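Long-range contacts in spectinomycin 9-adenylyltransferase (Enterococcus faecalis, PDB 6SXJ), which transfers an adenylyl group from ATP to the 9-hydroxyl of spectinomycin, giving bacteria resistance to that antibiotic but not to streptomycin: residues G36-L41 with K138-R143; R190-M195 with N250-L255. All blocks are in the same frame, centred on the assembly; numbering follows the deposited sequence.

Contact 1 of 2, residues G36-L41 with K138-R143; sequences GVESGL and KRKNKR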
ATOM      1  N   GLY A  36       1.107   1.214  10.373  1.00 56.15           N
ATOM      2  CA  GLY A  36       1.225   0.507  11.636  1.00 59.44           C
ATOM      3  C   GLY A  36       2.587   0.655  12.283  1.00 61.44           C
ATOM      4  O   GLY A  36       2.698   0.650  13.512  1.00 64.45           O
ATOM      5  N   VAL A  37       3.634   0.776  11.475  1.00 62.66           N
ATOM      6  CA  VAL A  37       4.987   0.946  11.987  1.00 55.96           C
ATOM      7  C   VAL A  37       5.328   2.419  12.151  1.00 62.04           C
ATOM      8  O   VAL A  37       6.006   2.804  13.104  1.00 63.93           O
ATOM      9  CB  VAL A  37       5.991   0.244  11.046  1.00 61.73           C
ATOM     10  CG1 VAL A  37       7.406   0.405  11.560  1.00 58.02           C
ATOM     11  CG2 VAL A  37       5.645  -1.232  10.887  1.00 60.81           C
ATOM     12  N   GLU A  38       4.864   3.263  11.232  1.00 65.19           N
ATOM     13  CA  GLU A  38       5.259   4.664  11.248  1.00 67.88           C
ATOM     14  C   GLU A  38       4.431   5.487  12.223  1.00 58.08           C
ATOM     15  O   GLU A  38       4.938   6.458  12.791  1.00 63.17           O
ATOM     16  CB  GLU A  38       5.133   5.264   9.844  1.00 68.32           C
ATOM     17  CG  GLU A  38       6.237   4.849   8.884  1.00 74.86           C
ATOM     18  CD  GLU A  38       5.914   5.185   7.438  1.00 78.08           C
ATOM     19  OE1 GLU A  38       6.822   5.072   6.583  1.00 73.41           O
ATOM     20  OE2 GLU A  38       4.752   5.559   7.156  1.00 82.27           O
ATOM     21  N   SER A  39       3.159   5.132  12.409  1.00 68.16           N
ATOM     22  CA  SER A  39       2.240   5.914  13.221  1.00 64.73           C
ATOM     23  C   SER A  39       1.755   5.200  14.471  1.00 67.95           C
ATOM     24  O   SER A  39       1.300   5.874  15.401  1.00 69.91           O
ATOM     25  CB  SER A  39       1.004   6.319  12.397  1.00 72.60           C
ATOM     26  OG  SER A  39       1.343   6.592  11.047  1.00 77.47           O
ATOM     27  N   GLY A  40       1.834   3.885  14.527  1.00 67.47           N
ATOM     28  CA  GLY A  40       1.267   3.151  15.637  1.00 71.89           C
ATOM     29  C   GLY A  40       0.063   2.335  15.195  1.00 71.07           C
ATOM     30  O   GLY A  40      -0.624   2.663  14.217  1.00 68.81           O
ATOM     31  N   LEU A  41      -0.202   1.258  15.928  1.00 62.38           N
ATOM     32  CA  LEU A  41      -1.215   0.283  15.523  1.00 68.68           C
ATOM     33  C   LEU A  41      -2.581   0.703  16.049  1.00 77.08           C
ATOM     34  O   LEU A  41      -3.006   0.300  17.137  1.00 82.59           O
ATOM     35  CB  LEU A  41      -0.844  -1.106  16.022  1.00 72.09           C
ATOM     36  CG  LEU A  41       0.223  -1.895  15.269  1.00 73.03           C
ATOM     37  CD1 LEU A  41       0.554  -3.159  16.060  1.00 69.73           C
ATOM     38  CD2 LEU A  41      -0.256  -2.227  13.881  1.00 68.09           C
ATOM     39  N   LYS A 138      12.030   1.378   3.256  1.00 59.93           N
ATOM     40  CA  LYS A 138      13.463   1.553   3.470  1.00 58.32           C
ATOM     41  C   LYS A 138      13.749   2.576   4.560  1.00 63.76           C
ATOM     42  O   LYS A 138      14.743   2.450   5.284  1.00 65.84           O
ATOM     43  CB  LYS A 138      14.140   1.966   2.160  1.00 57.51           C
ATOM     44  CG  LYS A 138      15.654   1.836   2.169  1.00 69.24           C
ATOM     45  CD  LYS A 138      16.219   1.655   0.762  1.00 69.51           C
ATOM     46  CE  LYS A 138      17.746   1.689   0.765  1.00 64.43           C
ATOM     47  NZ  LYS A 138      18.278   3.081   0.862  1.00 74.15           N
ATOM     48  N   ARG A 139      12.887   3.585   4.708  1.00 63.56           N
ATOM     49  CA  ARG A 139      13.135   4.620   5.705  1.00 64.46           C
ATOM     50  C   ARG A 139      12.664   4.208   7.092  1.00 62.53           C
ATOM     51  O   ARG A 139      13.278   4.606   8.089  1.00 65.81           O
ATOM     52  CB  ARG A 139      12.451   5.925   5.299  1.00 72.11           C
ATOM     53  CG  ARG A 139      13.123   6.645   4.132  1.00 84.26           C
ATOM     54  CD  ARG A 139      12.215   7.708   3.523  1.00 77.58           C
ATOM     55  NE  ARG A 139      11.964   8.820   4.441  1.00 95.83           N
ATOM     56  CZ  ARG A 139      10.783   9.093   4.992  1.00 92.67           C
ATOM     57  NH1 ARG A 139       9.727   8.336   4.724  1.00 84.63           N
ATOM     58  NH2 ARG A 139      10.657  10.127   5.814  1.00 96.43           N
ATOM     59  N   LYS A 140      11.581   3.442   7.189  1.00 58.77           N
ATOM     60  CA  LYS A 140      11.138   2.936   8.484  1.00 56.24           C
ATOM     61  C   LYS A 140      10.420   1.613   8.287  1.00 59.01           C
ATOM     62  O   LYS A 140       9.397   1.550   7.595  1.00 53.31           O
ATOM     63  CB  LYS A 140      10.225   3.935   9.199  1.00 63.08           C
ATOM     64  CG  LYS A 140       9.716   3.431  10.549  1.00 64.59           C
ATOM     65  CD  LYS A 140       9.716   4.518  11.612  1.00 68.64           C
ATOM     66  CE  LYS A 140       9.676   3.919  13.018  1.00 81.72           C
ATOM     67  NZ  LYS A 140      10.999   3.372  13.452  1.00 81.21           N
ATOM     68  N   ASN A 141      10.953   0.567   8.913  1.00 53.81           N
ATOM     69  CA  ASN A 141      10.374  -0.761   8.847  1.00 52.14           C
ATOM     70  C   ASN A 141      10.648  -1.481  10.158  1.00 50.75           C
ATOM     71  O   ASN A 141      11.466  -1.043  10.975  1.00 56.73           O
ATOM     72  CB  ASN A 141      10.954  -1.555   7.676  1.00 51.92           C
ATOM     73  CG  ASN A 141      12.430  -1.860   7.859  1.00 49.11           C
ATOM     74  OD1 ASN A 141      12.794  -2.786   8.573  1.00 55.00           O
ATOM     75  ND2 ASN A 141      13.284  -1.075   7.221  1.00 49.28           N
ATOM     76  N   LYS A 142       9.973  -2.615  10.343  1.00 50.78           N
ATOM     77  CA  LYS A 142      10.245  -3.523  11.453  1.00 50.82           C
ATOM     78  C   LYS A 142      10.630  -4.878  10.882  1.00 48.66           C
ATOM     79  O   LYS A 142       9.822  -5.520  10.202  1.00 50.55           O
ATOM     80  CB  LYS A 142       9.033  -3.655  12.376  1.00 49.58           C
ATOM     81  CG  LYS A 142       9.194  -4.697  13.483  1.00 52.81           C
ATOM     82  CD  LYS A 142       8.498  -4.251  14.770  1.00 72.46           C
ATOM     83  CE  LYS A 142       8.484  -5.350  15.831  1.00 75.37           C
ATOM     84  NZ  LYS A 142       9.860  -5.794  16.202  1.00 69.24           N
ATOM     85  N   ARG A 143      11.866  -5.304  11.144  1.00 43.49           N
ATOM     86  CA  ARG A 143      12.315  -6.632  10.742  1.00 49.37           C
ATOM     87  C   ARG A 143      11.762  -7.663  11.719  1.00 50.87           C
ATOM     88  O   ARG A 143      12.013  -7.578  12.928  1.00 55.27           O
ATOM     89  CB  ARG A 143      13.841  -6.699  10.699  1.00 54.90           C
ATOM     90  CG  ARG A 143      14.398  -8.105  10.429  1.00 48.83           C
ATOM     91  CD  ARG A 143      15.909  -8.090  10.386  1.00 50.05           C
ATOM     92  NE  ARG A 143      16.422  -7.468  11.596  1.00 54.55           N
ATOM     93  CZ  ARG A 143      16.517  -8.097  12.762  1.00 54.95           C
ATOM     94  NH1 ARG A 143      16.162  -9.376  12.858  1.00 47.34           N
ATOM     95  NH2 ARG A 143      16.968  -7.450  13.824  1.00 63.92           N
TER
HETATM   96  O   HOH W   1       7.212   2.356   6.564  1.00 63.55           O

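Contact 2 of 2, residues R190-M195 with N250-L255; sequences RMILTM and NRLKKL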
ATOM      1  N   ARG A 190      -2.577  12.630   0.477  1.00 70.27           N
ATOM      2  CA  ARG A 190      -1.323  11.980   0.838  1.00 69.34           C
ATOM      3  C   ARG A 190      -0.242  12.301  -0.193  1.00 72.55           C
ATOM      4  O   ARG A 190       0.874  12.691   0.161  1.00 69.86           O
ATOM      5  CB  ARG A 190      -1.532  10.465   0.952  1.00 75.97           C
ATOM      6  CG  ARG A 190      -0.369   9.713   1.591  1.00 87.86           C
ATOM      7  CD  ARG A 190      -0.517   8.199   1.452  1.00 92.67           C
ATOM      8  NE  ARG A 190      -0.391   7.732   0.069  1.00105.47           N
ATOM      9  CZ  ARG A 190       0.749   7.692  -0.620  1.00 94.79           C
ATOM     10  NH1 ARG A 190       1.886   8.099  -0.069  1.00 81.28           N
ATOM     11  NH2 ARG A 190       0.747   7.244  -1.870  1.00 86.85           N
ATOM     12  N   MET A 191      -0.585  12.155  -1.479  1.00 75.29           N
ATOM     13  CA  MET A 191       0.382  12.387  -2.555  1.00 69.41           C
ATOM     14  C   MET A 191       1.010  13.765  -2.455  1.00 66.64           C
ATOM     15  O   MET A 191       2.209  13.935  -2.724  1.00 64.12           O
ATOM     16  CB  MET A 191      -0.310  12.262  -3.907  1.00 65.71           C
ATOM     17  CG  MET A 191      -0.562  10.858  -4.394  1.00 59.86           C
ATOM     18  SD  MET A 191      -1.044  10.935  -6.115  1.00 79.36           S
ATOM     19  CE  MET A 191      -0.908   9.232  -6.627  1.00 77.56           C
ATOM     20  N   ILE A 192       0.225  14.774  -2.079  1.00 68.68           N
ATOM     21  CA  ILE A 192       0.705  16.149  -2.066  1.00 70.97           C
ATOM     22  C   ILE A 192       1.696  16.355  -0.926  1.00 73.98           C
ATOM     23  O   ILE A 192       2.777  16.925  -1.107  1.00 74.56           O
ATOM     24  CB  ILE A 192      -0.481  17.127  -1.975  1.00 62.61           C
ATOM     25  CG1 ILE A 192      -1.178  17.229  -3.337  1.00 73.08           C
ATOM     26  CG2 ILE A 192      -0.003  18.488  -1.502  1.00 65.39           C
ATOM     27  CD1 ILE A 192      -2.564  17.813  -3.266  1.00 67.27           C
ATOM     28  N   LEU A 193       1.346  15.854   0.260  1.00 78.09           N
ATOM     29  CA  LEU A 193       2.238  15.980   1.404  1.00 78.55           C
ATOM     30  C   LEU A 193       3.613  15.412   1.102  1.00 83.58           C
ATOM     31  O   LEU A 193       4.616  16.120   1.234  1.00 86.78           O
ATOM     32  CB  LEU A 193       1.621  15.294   2.617  1.00 83.70           C
ATOM     33  CG  LEU A 193       0.528  16.128   3.288  1.00 82.16           C
ATOM     34  CD1 LEU A 193      -0.120  15.401   4.452  1.00 75.83           C
ATOM     35  CD2 LEU A 193       1.064  17.476   3.722  1.00 69.86           C
ATOM     36  N   THR A 194       3.670  14.158   0.632  1.00 85.86           N
ATOM     37  CA  THR A 194       4.955  13.498   0.471  1.00 87.81           C
ATOM     38  C   THR A 194       5.805  14.170  -0.604  1.00 88.97           C
ATOM     39  O   THR A 194       7.030  14.187  -0.469  1.00 90.27           O
ATOM     40  CB  THR A 194       4.765  12.008   0.189  1.00 88.57           C
ATOM     41  OG1 THR A 194       6.020  11.488  -0.246  1.00 88.78           O
ATOM     42  CG2 THR A 194       3.714  11.767  -0.844  1.00 84.22           C
ATOM     43  N   MET A 195       5.199  14.796  -1.623  1.00 82.57           N
ATOM     44  CA  MET A 195       6.032  15.439  -2.628  1.00 86.00           C
ATOM     45  C   MET A 195       6.624  16.744  -2.147  1.00 89.02           C
ATOM     46  O   MET A 195       7.652  17.140  -2.687  1.00 89.42           O
ATOM     47  CB  MET A 195       5.279  15.716  -3.914  1.00 83.60           C
ATOM     48  CG  MET A 195       6.164  16.140  -5.023  1.00 87.84           C
ATOM     49  SD  MET A 195       5.827  15.374  -6.595  1.00108.28           S
ATOM     50  CE  MET A 195       6.473  13.775  -6.291  1.00 93.12           C
ATOM     51  N   ASN A 250      -4.097  19.653  -9.854  1.00 62.56           N
ATOM     52  CA  ASN A 250      -3.347  20.840 -10.248  1.00 66.56           C
ATOM     53  C   ASN A 250      -2.410  21.287  -9.131  1.00 66.70           C
ATOM     54  O   ASN A 250      -1.226  21.544  -9.368  1.00 70.08           O
ATOM     55  CB  ASN A 250      -4.313  21.954 -10.649  1.00 65.34           C
ATOM     56  CG  ASN A 250      -4.945  21.711 -12.019  1.00 73.59           C
ATOM     57  OD1 ASN A 250      -6.169  21.748 -12.167  1.00 76.32           O
ATOM     58  ND2 ASN A 250      -4.109  21.456 -13.024  1.00 66.02           N
ATOM     59  N   ARG A 251      -2.920  21.367  -7.898  1.00 61.21           N
ATOM     60  CA  ARG A 251      -2.051  21.640  -6.754  1.00 68.83           C
ATOM     61  C   ARG A 251      -0.845  20.708  -6.746  1.00 72.41           C
ATOM     62  O   ARG A 251       0.286  21.139  -6.494  1.00 69.39           O
ATOM     63  CB  ARG A 251      -2.854  21.494  -5.462  1.00 64.06           C
ATOM     64  CG  ARG A 251      -2.194  22.009  -4.196  1.00 74.58           C
ATOM     65  CD  ARG A 251      -2.967  21.485  -2.991  1.00 68.94           C
ATOM     66  NE  ARG A 251      -2.966  22.387  -1.845  1.00 87.09           N
ATOM     67  CZ  ARG A 251      -1.891  22.663  -1.115  1.00 91.35           C
ATOM     68  NH1 ARG A 251      -0.720  22.120  -1.422  1.00 91.44           N
ATOM     69  NH2 ARG A 251      -1.985  23.490  -0.082  1.00102.55           N
ATOM     70  N   LEU A 252      -1.070  19.424  -7.036  1.00 68.86           N
ATOM     71  CA  LEU A 252       0.026  18.463  -7.058  1.00 66.76           C
ATOM     72  C   LEU A 252       0.963  18.714  -8.232  1.00 71.06           C
ATOM     73  O   LEU A 252       2.187  18.637  -8.082  1.00 69.79           O
ATOM     74  CB  LEU A 252      -0.542  17.046  -7.119  1.00 68.94           C
ATOM     75  CG  LEU A 252       0.409  15.863  -7.322  1.00 77.30           C
ATOM     76  CD1 LEU A 252       1.455  15.791  -6.226  1.00 74.49           C
ATOM     77  CD2 LEU A 252      -0.403  14.563  -7.385  1.00 69.43           C
ATOM     78  N   LYS A 253       0.408  19.021  -9.408  1.00 71.61           N
ATOM     79  CA  LYS A 253       1.234  19.223 -10.594  1.00 72.85           C
ATOM     80  C   LYS A 253       2.228  20.367 -10.430  1.00 77.20           C
ATOM     81  O   LYS A 253       3.202  20.436 -11.186  1.00 80.04           O
ATOM     82  CB  LYS A 253       0.344  19.479 -11.812  1.00 66.06           C
ATOM     83  CG  LYS A 253      -0.208  18.219 -12.458  1.00 60.27           C
ATOM     84  CD  LYS A 253      -1.575  18.480 -13.094  1.00 67.85           C
ATOM     85  CE  LYS A 253      -1.478  18.621 -14.617  1.00 69.59           C
ATOM     86  NZ  LYS A 253      -2.785  19.042 -15.225  1.00 70.77           N
ATOM     87  N   LYS A 254       2.005  21.270  -9.473  1.00 74.09           N
ATOM     88  CA  LYS A 254       2.975  22.304  -9.133  1.00 75.32           C
ATOM     89  C   LYS A 254       4.052  21.800  -8.179  1.00 90.11           C
ATOM     90  O   LYS A 254       4.768  22.618  -7.589  1.00 92.01           O
ATOM     91  CB  LYS A 254       2.268  23.512  -8.510  1.00 76.43           C
ATOM     92  CG  LYS A 254       0.980  23.924  -9.201  1.00 81.17           C
ATOM     93  CD  LYS A 254       1.191  24.141 -10.698  1.00 83.13           C
ATOM     94  CE  LYS A 254       0.430  23.110 -11.528  1.00 82.17           C
ATOM     95  NZ  LYS A 254       1.082  22.831 -12.849  1.00 81.68           N
ATOM     96  N   LEU A 255       4.177  20.482  -8.035  1.00 89.32           N
ATOM     97  CA  LEU A 255       5.054  19.853  -7.046  1.00 89.70           C
ATOM     98  C   LEU A 255       5.231  20.705  -5.797  1.00 88.70           C
ATOM     99  O   LEU A 255       4.416  20.641  -4.876  1.00 89.47           O
ATOM    100  CB  LEU A 255       6.423  19.536  -7.663  1.00 90.64           C
ATOM    101  CG  LEU A 255       7.201  20.636  -8.389  1.00103.32           C
ATOM    102  CD1 LEU A 255       8.191  21.304  -7.449  1.00105.36           C
ATOM    103  CD2 LEU A 255       7.923  20.063  -9.607  1.00124.84           C
TER

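Contact 1 of 2, residues G36-L41 with K138-R143
V37 and K140 meet through aliphatic carbons, CG1 of the valine lying 3.9 Å from CG of the lysine. With CG1 anti to the backbone N (chi1 -180°), this methyl leaves the short helix 35-38 and reaches the backbone of 138-143 too, coming 4.0 Å from the carbonyl carbon of N141. A compact branched residue suits the place, since it packs against both the lysine stem and the backbone, and also touches M32 of strand 27-33. On K140, CB, CG and CE do the touching: the chain bends at chi2 and chi4, and the CE methylene lies 3.8 Å from V37 O. Lysine suits this exposed spot by offering a long aliphatic stem below its amine. The helix belongs to the Gly-Ser signature that follows the first strand in nucleotidyltransferases; on the other side, helix 130-139 gives way through K140 to edge strand 142-144, whose K142 makes backbone hydrogen bonds with M32. E38 slides past K140 in the opposite direction, with CG 4.1 Å from the lysine CB. Glutamate can do both jobs here, its methylene on the stem and its carboxylate OE2 hydrogen-bonded to Q136 NE2. A water lies between E38 OE1, weakly bonded, and K140 O.

Contact 2 of 2, residues R190-M195 with N250-L255
R251 holds its guanidinium against I192 while NE makes a hydrogen bond to the hydroxyl of Y247, one turn earlier on the same helix. That bond holds the NE side of the guanidinium, and a methyl makes van der Waals contact with the group farther out: R251 NH1 lies 3.7 Å from I192 CG2, which approaches the guanidinium obliquely. Lower on the same chain the contact is apolar, R251 CD being 3.7 Å from I192 CD1, and the two side chains cross at about a right angle. A long arginine suits this partly exposed border, for its methylenes can cover isoleucine while its charge stays near the surface. The same CG1-CD1 branch of I192 also serves L252: CG1, anti to the carbonyl carbon (chi1 -76°), rests 3.8 Å from L252 CB. The two helices concerned, 181-196 and 241-253, are neighbours in the helical C-terminal domain of the aminoglycoside adenylyltransferases. With CG anti to its backbone N (chi1 173°), L252 turns its forked end to two methionines. CD2 lies 3.9 Å from M191 SD; CD1 comes to 4.4 Å from M195 SD and 4.0 Å from M191 O. Unbranched, flexible methionines suit this interior, where M191 also touches S169 and S170, and M195 touches R163, all on helix 159-173. At the C-terminal end of the modelled chain, just beyond the helix, L255 CB lies 4.3 Å from M195 CG.

In the fold
From the N terminus, the chain passes through strand 27-33 and helix 35-38 and then builds most of the mixed sheet. Contact 1 closes a loop with 96 residues between its segments when helix 130-139 returns to edge strand 142-144, tying the early helix to the turn that leads into that strand. The chain next enters the helical part of the fold. Contact 2 closes a second loop, of 54 residues containing helix but no strand, and brings helix 241-253 against helix 181-196 at the end of the model. The two loops follow one another in series, neither nesting nor crossing. Their centres lie 23 Å apart and their nearest atoms about 7 Å, so the two do not touch.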